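Local coordinates for protein CSOR (Streptomyces lividans, PDB 4UIG) that probably represses copper-responsive genes by binding operator DNA, and releases it on binding copper(I), as expected of a CsoR-family metal sensor, at residues A52-R57 with L97-E102. Numbering follows the deposited sequence.
Sequences AEHLKR and LQLLEE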
loop_
_atom_site.group_PDB
_atom_site.type_symbol
_atom_site.label_atom_id
_atom_site.label_comp_id
_atom_site.label_asym_id
_atom_site.label_seq_id
_atom_site.Cartn_x
_atom_site.Cartn_y
_atom_site.Cartn_z
ATOM N N ALA A 52 8.343 21.511 -15.094
ATOM C CA ALA A 52 9.116 22.183 -14.080
ATOM C C ALA A 52 8.719 21.743 -12.643
ATOM O O ALA A 52 9.582 21.631 -11.782
ATOM C CB ALA A 52 8.981 23.684 -14.221
ATOM N N GLU A 53 7.441 21.495 -12.401
ATOM C CA GLU A 53 6.988 21.078 -11.067
ATOM C C GLU A 53 7.315 19.603 -10.799
ATOM O O GLU A 53 7.726 19.243 -9.690
ATOM C CB GLU A 53 5.497 21.430 -10.837
ATOM C CG GLU A 53 4.435 20.361 -11.060
ATOM C CD GLU A 53 3.964 19.656 -9.776
ATOM O OE1 GLU A 53 3.578 20.356 -8.802
ATOM O OE2 GLU A 53 3.978 18.387 -9.752
ATOM N N HIS A 54 7.184 18.756 -11.820
ATOM C CA HIS A 54 7.664 17.388 -11.723
ATOM C C HIS A 54 9.142 17.358 -11.360
ATOM O O HIS A 54 9.555 16.596 -10.457
ATOM C CB HIS A 54 7.471 16.602 -13.005
ATOM C CG HIS A 54 6.047 16.384 -13.390
ATOM N ND1 HIS A 54 5.005 16.439 -12.493
ATOM C CD2 HIS A 54 5.493 16.088 -14.590
ATOM C CE1 HIS A 54 3.870 16.208 -13.128
ATOM N NE2 HIS A 54 4.142 15.980 -14.400
ATOM N N LEU A 55 9.943 18.150 -12.044
ATOM C CA LEU A 55 11.375 18.146 -11.756
ATOM C C LEU A 55 11.708 18.679 -10.354
ATOM O O LEU A 55 12.647 18.201 -9.729
ATOM C CB LEU A 55 12.175 18.916 -12.816
ATOM C CG LEU A 55 12.237 18.251 -14.221
ATOM C CD1 LEU A 55 12.902 19.132 -15.243
ATOM C CD2 LEU A 55 12.963 16.938 -14.217
ATOM N N LYS A 56 10.993 19.721 -9.910
ATOM C CA LYS A 56 11.139 20.236 -8.529
ATOM C C LYS A 56 10.788 19.149 -7.473
ATOM O O LYS A 56 11.584 18.886 -6.603
ATOM C CB LYS A 56 10.286 21.510 -8.347
ATOM C CG LYS A 56 10.439 22.268 -7.026
ATOM C CD LYS A 56 9.482 23.459 -7.000
ATOM C CE LYS A 56 9.619 24.300 -5.746
ATOM N NZ LYS A 56 8.391 25.123 -5.565
ATOM N N ARG A 57 9.650 18.486 -7.608
ATOM C CA ARG A 57 9.280 17.392 -6.727
ATOM C C ARG A 57 10.375 16.325 -6.700
ATOM O O ARG A 57 10.682 15.801 -5.640
ATOM C CB ARG A 57 7.998 16.695 -7.169
ATOM C CG ARG A 57 6.645 17.345 -6.863
ATOM C CD ARG A 57 5.583 16.455 -7.543
ATOM N NE ARG A 57 4.185 16.866 -7.376
ATOM C CZ ARG A 57 3.317 16.381 -6.486
ATOM N NH1 ARG A 57 3.653 15.457 -5.607
ATOM N NH2 ARG A 57 2.072 16.845 -6.476
ATOM N N LEU A 97 0.654 9.821 -8.811
ATOM C CA LEU A 97 -0.736 10.220 -9.001
ATOM C C LEU A 97 -0.891 11.390 -9.942
ATOM O O LEU A 97 -1.840 11.417 -10.736
ATOM C CB LEU A 97 -1.411 10.550 -7.662
ATOM C CG LEU A 97 -1.779 9.384 -6.752
ATOM C CD1 LEU A 97 -2.128 9.892 -5.352
ATOM C CD2 LEU A 97 -2.953 8.575 -7.315
ATOM N N GLN A 98 0.011 12.366 -9.867
ATOM C CA GLN A 98 -0.002 13.472 -10.829
ATOM C C GLN A 98 0.273 13.024 -12.264
ATOM O O GLN A 98 -0.428 13.430 -13.206
ATOM C CB GLN A 98 0.977 14.553 -10.453
ATOM C CG GLN A 98 0.709 15.065 -9.052
ATOM C CD GLN A 98 0.808 16.545 -8.989
ATOM O OE1 GLN A 98 1.855 17.080 -8.669
ATOM N NE2 GLN A 98 -0.273 17.223 -9.339
ATOM N N LEU A 99 1.249 12.155 -12.422
ATOM C CA LEU A 99 1.519 11.560 -13.724
ATOM C C LEU A 99 0.312 10.795 -14.235
ATOM O O LEU A 99 0.008 10.859 -15.403
ATOM C CB LEU A 99 2.662 10.569 -13.679
ATOM C CG LEU A 99 4.066 11.087 -13.509
ATOM C CD1 LEU A 99 5.012 9.882 -13.433
ATOM C CD2 LEU A 99 4.438 11.987 -14.662
ATOM N N LEU A 100 -0.325 10.028 -13.366
ATOM C CA LEU A 100 -1.470 9.226 -13.756
ATOM C C LEU A 100 -2.599 10.110 -14.234
ATOM O O LEU A 100 -3.236 9.842 -15.261
ATOM C CB LEU A 100 -1.929 8.335 -12.610
ATOM C CG LEU A 100 -2.915 7.238 -12.968
ATOM C CD1 LEU A 100 -2.246 6.223 -13.898
ATOM C CD2 LEU A 100 -3.426 6.563 -11.701
ATOM N N GLU A 101 -2.837 11.177 -13.505
ATOM C CA GLU A 101 -3.877 12.095 -13.871
ATOM C C GLU A 101 -3.659 12.692 -15.264
ATOM O O GLU A 101 -4.573 12.727 -16.100
ATOM C CB GLU A 101 -3.975 13.215 -12.832
ATOM C CG GLU A 101 -5.134 14.145 -13.144
ATOM C CD GLU A 101 -5.683 14.929 -11.952
ATOM O OE1 GLU A 101 -4.929 15.195 -11.005
ATOM O OE2 GLU A 101 -6.878 15.323 -12.003
ATOM N N GLU A 102 -2.442 13.163 -15.517
ATOM C CA GLU A 102 -2.079 13.725 -16.835
ATOM C C GLU A 102 -2.179 12.650 -17.955
ATOM O O GLU A 102 -2.751 12.877 -19.008
ATOM C CB GLU A 102 -0.674 14.321 -16.752
ATOM C CG GLU A 102 -0.594 15.514 -15.789
ATOM C CD GLU A 102 0.826 15.829 -15.277
ATOM O OE1 GLU A 102 1.804 15.217 -15.753
ATOM O OE2 GLU A 102 0.966 16.715 -14.396
#
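With CG set beside the backbone N in both His54 (chi1 -65°) and Glu102 (chi1 -64°), and the glutamate chain extended beyond CG, ring and carboxylate reach toward each other from opposite directions. The pair illustrates how two antiparallel helices, with local axes 12.0 Å apart, too far for the backbones to touch, can be bridged by polar side chains. His54 NE2 donates to Glu102 OE1 over 2.8 Å; the acceptor lies in the ring plane and uses its syn lone pair, although the carboxylate is turned 36° from the ring. This bond helps to hold the buried imidazole in its rotation. A leucine in place of Glu102 would probably leave NE2 without its acceptor and the ring freer to turn. Leu99 CD2 approaches NE2 obliquely at 4.0 Å. Within segment 52-57, Arg57 NE forms a salt bridge with Glu53 OE2 (2.8 Å). Gln98 CG lies over one face of the Arg57 guanidinium, whose NH1 makes a hydrogen bond to Ser94 OG, one turn before Gln98. The contact links helix 46-73 to helix 78-114, whose Phe95 meets the His54 ring edge-to-face; Val72 of the second subunit packs on that histidine, and Ile130 of the third packs on Leu100.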